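PDB 4QRO: gamma-resorcylate decarboxylase from Polaromonas, which probably catalyses the manganese-dependent, non-oxidative decarboxylation of gamma-resorcylate (2,6-dihydroxybenzoate) to resorcinol and carbon dioxide. Local coordinates for residues H50-M55 / E291-A296; A63-A68 / A125-F130. All coordinates share one frame; numbering follows the deposited sequence.

Overall arrangement
Both contacts are buried parts of the amidohydrolase barrel but share no strand or helix and do not touch; their nearest atoms are about 11 Å apart. Contact 1 joins the start of strand 52-59 to the start of helix 293-302, its centre about 17 Å from that of the chain. It is carried by apolar side chains and one CH-pi contact, with no hydrogen bond between segments; its outer part, at His-50 and Asp-294, is partly exposed and holds an acetate. Contact 2 lies deeper, about 11 Å from the chain centre, where the loop after strand 52-59 meets strand 125-128. There one glutamine amide supplies a direct hydrogen bond and a water bridge, close to the inhibitor pocket.

Contact 1: residues H50-M55 / E291-A296; sequences HGIETM and ENIDHA. With ACT (acetate ion), chain L.
The imidazole of His-50 presents one face to the methylene of Asp-294, whose CB stands 3.7 Å from the ring centroid and 29° off the ring normal. This is a CH-pi contact displaced toward the rim, and the closest ring atom, His-50 CE1, is 3.3 Å from Asp-294 CB. The two side chains run side by side in the same direction, with ring and carboxylate planes 72° apart. Asp-294 CG sits between its own backbone N and carbonyl carbon (chi1 64°), which leaves the methylene against the histidine while the carboxylate leads away from it.

Ile-293 divides its branches: CG2 meets His-50 and Ile-52, CD1 meets Met-55. The CG2 methyl is 3.8 Å from CB of His-50 and, on crossing the side chain of Ile-52, 3.6 Å from CD1 of that residue. The longer branch ends 3.7 Å from Met-55, CD1 against CE, and the two side chains meet tip to tip because the methionine is extended beyond CG. In the (beta/alpha)8 barrel of the amidohydrolases, these contacts set the second strand, 52-59, against the helix that follows the last strand, 282-283. Leu-46 and Met-47 of helix 42-49 pack on the same isoleucine and methionine cluster.

Asn-292 occupies the N-cap position without making a capping bond. An acetate, probably from the crystallisation liquor, is instead held at this helix start, its O accepting a hydrogen bond from Asp-294 N at 3.0 Å. Its other oxygen, OXT, lies against the carboxylate of Asp-294, 3.1 Å from CG. The aspartate is steadied by Asn-292, whose ND2 donates to the syn side of Asp-294 OD1 at 3.2 Å, from somewhat out of the carboxylate plane, while Asn-292 OD1 is bonded to Arg-35.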
loop_
_atom_site.group_PDB
_atom_site.type_symbol
_atom_site.label_atom_id
_atom_site.label_comp_id
_atom_site.label_asym_id
_atom_site.label_seq_id
_atom_site.Cartn_x
_atom_site.Cartn_y
_atom_site.Cartn_z
ATOM N N HIS A 50 24.034 20.003 6.938
ATOM C CA HIS A 50 23.068 19.620 5.882
ATOM C C HIS A 50 21.816 20.509 5.868
ATOM O O HIS A 50 20.750 20.114 5.398
ATOM C CB HIS A 50 22.729 18.124 6.017
ATOM C CG HIS A 50 23.934 17.249 5.888
ATOM N ND1 HIS A 50 24.548 17.012 4.674
ATOM C CD2 HIS A 50 24.692 16.628 6.824
ATOM C CE1 HIS A 50 25.612 16.254 4.864
ATOM N NE2 HIS A 50 25.729 16.014 6.161
ATOM N N GLY A 51 21.976 21.732 6.368
ATOM C CA GLY A 51 21.007 22.807 6.159
ATOM C C GLY A 51 19.679 22.599 6.832
ATOM O O GLY A 51 18.649 22.980 6.282
ATOM N N ILE A 52 19.689 21.939 7.997
ATOM C CA ILE A 52 18.495 21.802 8.835
ATOM C C ILE A 52 18.567 22.738 10.053
ATOM O O ILE A 52 19.493 22.649 10.866
ATOM C CB ILE A 52 18.313 20.360 9.351
ATOM C CG1 ILE A 52 18.197 19.392 8.157
ATOM C CG2 ILE A 52 17.071 20.302 10.227
ATOM C CD1 ILE A 52 18.387 17.943 8.512
ATOM N N GLU A 53 17.582 23.618 10.162
ATOM C CA GLU A 53 17.529 24.606 11.243
ATOM C C GLU A 53 16.833 24.035 12.470
ATOM O O GLU A 53 17.254 24.294 13.583
ATOM C CB GLU A 53 16.811 25.898 10.786
ATOM C CG GLU A 53 16.652 26.995 11.858
ATOM C CD GLU A 53 17.983 27.502 12.434
ATOM O OE1 GLU A 53 17.970 28.104 13.531
ATOM O OE2 GLU A 53 19.051 27.306 11.811
ATOM N N THR A 54 15.778 23.257 12.251
ATOM C CA THR A 54 14.873 22.802 13.308
ATOM C C THR A 54 14.531 21.342 13.113
ATOM O O THR A 54 14.164 20.934 12.020
ATOM C CB THR A 54 13.541 23.582 13.283
ATOM O OG1 THR A 54 13.789 24.984 13.438
ATOM C CG2 THR A 54 12.586 23.081 14.392
ATOM N N MET A 55 14.704 20.551 14.158
ATOM C CA MET A 55 14.142 19.214 14.211
ATOM C C MET A 55 13.051 19.208 15.265
ATOM O O MET A 55 13.239 19.680 16.400
ATOM C CB MET A 55 15.205 18.174 14.623
ATOM C CG MET A 55 16.065 17.631 13.507
ATOM S SD MET A 55 17.026 16.276 14.214
ATOM C CE MET A 55 17.787 15.631 12.720
ATOM N N GLU A 291 17.268 6.578 8.936
ATOM C CA GLU A 291 17.841 7.061 7.688
ATOM C C GLU A 291 18.871 8.134 7.985
ATOM O O GLU A 291 18.751 8.865 8.991
ATOM C CB GLU A 291 16.780 7.723 6.815
ATOM C CG GLU A 291 15.588 6.875 6.511
ATOM C CD GLU A 291 15.915 5.746 5.579
ATOM O OE1 GLU A 291 16.999 5.786 4.940
ATOM O OE2 GLU A 291 15.092 4.820 5.524
ATOM N N ASN A 292 19.858 8.251 7.105
ATOM C CA ASN A 292 20.873 9.312 7.197
ATOM C C ASN A 292 20.335 10.682 6.845
ATOM O O ASN A 292 19.591 10.838 5.864
ATOM C CB ASN A 292 22.061 9.047 6.266
ATOM C CG ASN A 292 23.109 8.123 6.865
ATOM O OD1 ASN A 292 22.892 7.472 7.902
ATOM N ND2 ASN A 292 24.271 8.090 6.233
ATOM N N ILE A 293 20.707 11.674 7.653
ATOM C CA ILE A 293 20.451 13.065 7.351
ATOM C C ILE A 293 21.033 13.452 5.985
ATOM O O ILE A 293 20.347 14.108 5.198
ATOM C CB ILE A 293 20.970 13.999 8.472
ATOM C CG1 ILE A 293 20.088 13.867 9.719
ATOM C CG2 ILE A 293 20.983 15.458 8.004
ATOM C CD1 ILE A 293 20.758 14.322 11.000
ATOM N N ASP A 294 22.260 13.036 5.663
ATOM C CA ASP A 294 22.850 13.458 4.376
ATOM C C ASP A 294 22.110 12.868 3.163
ATOM O O ASP A 294 21.913 13.566 2.156
ATOM C CB ASP A 294 24.384 13.245 4.298
ATOM C CG ASP A 294 24.819 11.776 4.380
ATOM O OD1 ASP A 294 23.997 10.883 4.652
ATOM O OD2 ASP A 294 26.032 11.529 4.186
ATOM N N HIS A 295 21.676 11.617 3.278
ATOM C CA HIS A 295 20.800 10.973 2.252
ATOM C C HIS A 295 19.504 11.766 2.004
ATOM O O HIS A 295 19.184 12.098 0.869
ATOM C CB HIS A 295 20.425 9.541 2.639
ATOM C CG HIS A 295 21.579 8.576 2.615
ATOM N ND1 HIS A 295 21.438 7.244 2.954
ATOM C CD2 HIS A 295 22.894 8.755 2.323
ATOM C CE1 HIS A 295 22.609 6.635 2.830
ATOM N NE2 HIS A 295 23.510 7.534 2.467
ATOM N N ALA A 296 18.780 12.086 3.069
ATOM C CA ALA A 296 17.530 12.848 2.962
ATOM C C ALA A 296 17.775 14.207 2.310
ATOM O O ALA A 296 17.119 14.575 1.337
ATOM C CB ALA A 296 16.908 13.025 4.323
HETATM C C ACT L . 24.737 11.560 8.092
HETATM O O ACT L . 23.503 11.592 8.020
HETATM O OXT ACT L . 25.420 12.315 7.369
HETATM C CH3 ACT L . 25.387 10.607 9.059
#

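Contact 2: residues A63-A68 / A125-F130; sequences AVQAIA and ALVNGF
The amide of Gln-65 takes two partners on the same face: the CG1 methyl of Val-127, lying 3.6 Å from Gln-65 CD, and the backbone N of Asn-128. The latter donates to Gln-65 OE1 at 2.8 Å, nearly straight at 165°, yet it approaches from 57° out of the carbonyl plane and so does not follow a lone pair. Asn-128 ND2 lies 3.0 Å from the same Gln-65 OE1. The side chains of Gln-65 and Asn-128 cross at about a right angle, while their amide planes are 50° apart. In the amidohydrolase barrel, this anchors the loop after strand 52-59 to strand 125-128, where Leu-126 shares a backbone hydrogen bond with Ala-99, just after strand 95-97.

Gln-65 reaches the strand through a bend at chi2, which brings its amide back over Val-127. Nearer the backbone, its CB packs 3.5 Å from the carbonyl O of Phe-130, and its CG 3.7 Å from that of Gly-129. Asn-128 is the centre of an inverse gamma turn, closed by a weak bond from Gly-129 N to Val-127 O. Its side chain comes within about 6 Å of the bound 2-nitroresorcinol, and its ND2 makes weak hydrogen bonds to the carbonyls of Asn-60 and Pro-62.

With an alanine in place of Gln-65, Asn-128 N would probably be left without its acceptor and Val-127 without the flat group that covers its methyl. At the far end of the glutamine amide a water bridges the segments, accepting from Gln-65 NE2 at 3.2 Å and donating to Leu-126 O at 2.7 Å.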
loop_
_atom_site.group_PDB
_atom_site.type_symbol
_atom_site.label_atom_id
_atom_site.label_comp_id
_atom_site.label_asym_id
_atom_site.label_seq_id
_atom_site.Cartn_x
_atom_site.Cartn_y
_atom_site.Cartn_z
ATOM N N ALA A 63 7.478 2.093 21.552
ATOM C CA ALA A 63 7.560 2.801 22.850
ATOM C C ALA A 63 6.242 2.745 23.634
ATOM O O ALA A 63 5.803 1.654 24.034
ATOM C CB ALA A 63 8.050 4.235 22.648
ATOM N N VAL A 64 5.565 3.874 23.808
ATOM C CA VAL A 64 4.404 3.933 24.702
ATOM C C VAL A 64 3.247 3.081 24.197
ATOM O O VAL A 64 2.487 2.538 24.994
ATOM C CB VAL A 64 3.973 5.391 24.977
ATOM C CG1 VAL A 64 2.713 5.457 25.823
ATOM C CG2 VAL A 64 5.112 6.139 25.669
ATOM N N GLN A 65 3.152 2.905 22.883
ATOM C CA GLN A 65 2.064 2.133 22.294
ATOM C C GLN A 65 2.108 0.628 22.569
ATOM O O GLN A 65 1.117 -0.099 22.288
ATOM C CB GLN A 65 2.015 2.372 20.793
ATOM C CG GLN A 65 1.344 3.687 20.426
ATOM C CD GLN A 65 2.103 4.916 20.863
ATOM O OE1 GLN A 65 3.136 5.215 20.310
ATOM N NE2 GLN A 65 1.569 5.657 21.857
ATOM N N ALA A 66 3.257 0.158 23.067
ATOM C CA ALA A 66 3.449 -1.248 23.385
ATOM C C ALA A 66 3.405 -1.482 24.918
ATOM O O ALA A 66 3.616 -2.579 25.372
ATOM C CB ALA A 66 4.770 -1.750 22.801
ATOM N N ILE A 67 3.110 -0.462 25.706
ATOM C CA ILE A 67 3.045 -0.640 27.153
ATOM C C ILE A 67 1.589 -0.934 27.564
ATOM O O ILE A 67 0.736 -0.046 27.625
ATOM C CB ILE A 67 3.629 0.571 27.870
ATOM C CG1 ILE A 67 5.117 0.752 27.471
ATOM C CG2 ILE A 67 3.436 0.418 29.389
ATOM C CD1 ILE A 67 5.691 2.064 27.971
ATOM N N ALA A 68 1.327 -2.197 27.859
ATOM C CA ALA A 68 -0.044 -2.696 27.948
ATOM C C ALA A 68 -0.739 -2.321 29.245
ATOM O O ALA A 68 -1.963 -2.318 29.317
ATOM C CB ALA A 68 -0.059 -4.179 27.744
ATOM N N ALA A 125 1.638 15.898 18.592
ATOM C CA ALA A 125 1.835 14.580 19.195
ATOM C C ALA A 125 2.298 13.609 18.122
ATOM O O ALA A 125 1.964 13.788 16.949
ATOM C CB ALA A 125 0.542 14.093 19.789
ATOM N N LEU A 126 3.099 12.621 18.510
ATOM C CA LEU A 126 3.451 11.527 17.612
ATOM C C LEU A 126 3.119 10.218 18.293
ATOM O O LEU A 126 3.479 9.989 19.446
ATOM C CB LEU A 126 4.920 11.583 17.181
ATOM C CG LEU A 126 5.326 10.507 16.137
ATOM C CD1 LEU A 126 6.301 11.053 15.089
ATOM C CD2 LEU A 126 5.896 9.263 16.798
ATOM N N VAL A 127 2.410 9.363 17.568
ATOM C CA VAL A 127 1.923 8.101 18.096
ATOM C C VAL A 127 2.168 6.975 17.090
ATOM O O VAL A 127 1.888 7.124 15.907
ATOM C CB VAL A 127 0.422 8.192 18.441
ATOM C CG1 VAL A 127 -0.169 6.824 18.776
ATOM C CG2 VAL A 127 0.197 9.197 19.570
ATOM N N ASN A 128 2.651 5.842 17.595
ATOM C CA ASN A 128 3.080 4.751 16.759
ATOM C C ASN A 128 1.966 3.767 16.521
ATOM O O ASN A 128 1.964 2.630 17.037
ATOM C CB ASN A 128 4.309 4.090 17.357
ATOM C CG ASN A 128 5.430 5.082 17.616
ATOM O OD1 ASN A 128 5.937 5.733 16.688
ATOM N ND2 ASN A 128 5.821 5.214 18.893
ATOM N N GLY A 129 1.012 4.202 15.712
ATOM C CA GLY A 129 -0.079 3.330 15.333
ATOM C C GLY A 129 -0.916 2.891 16.523
ATOM O O GLY A 129 -1.014 3.602 17.535
ATOM N N PHE A 130 -1.509 1.704 16.410
ATOM C CA PHE A 130 -2.413 1.200 17.439
ATOM C C PHE A 130 -1.744 0.995 18.786
ATOM O O PHE A 130 -0.517 0.808 18.888
ATOM C CB PHE A 130 -3.037 -0.135 17.001
ATOM C CG PHE A 130 -2.037 -1.247 16.820
ATOM C CD1 PHE A 130 -1.628 -2.020 17.898
ATOM C CD2 PHE A 130 -1.528 -1.544 15.561
ATOM C CE1 PHE A 130 -0.699 -3.035 17.735
ATOM C CE2 PHE A 130 -0.603 -2.559 15.392
ATOM C CZ PHE A 130 -0.183 -3.308 16.475
HETATM O O HOH W 1 3.171 8.452 21.653
#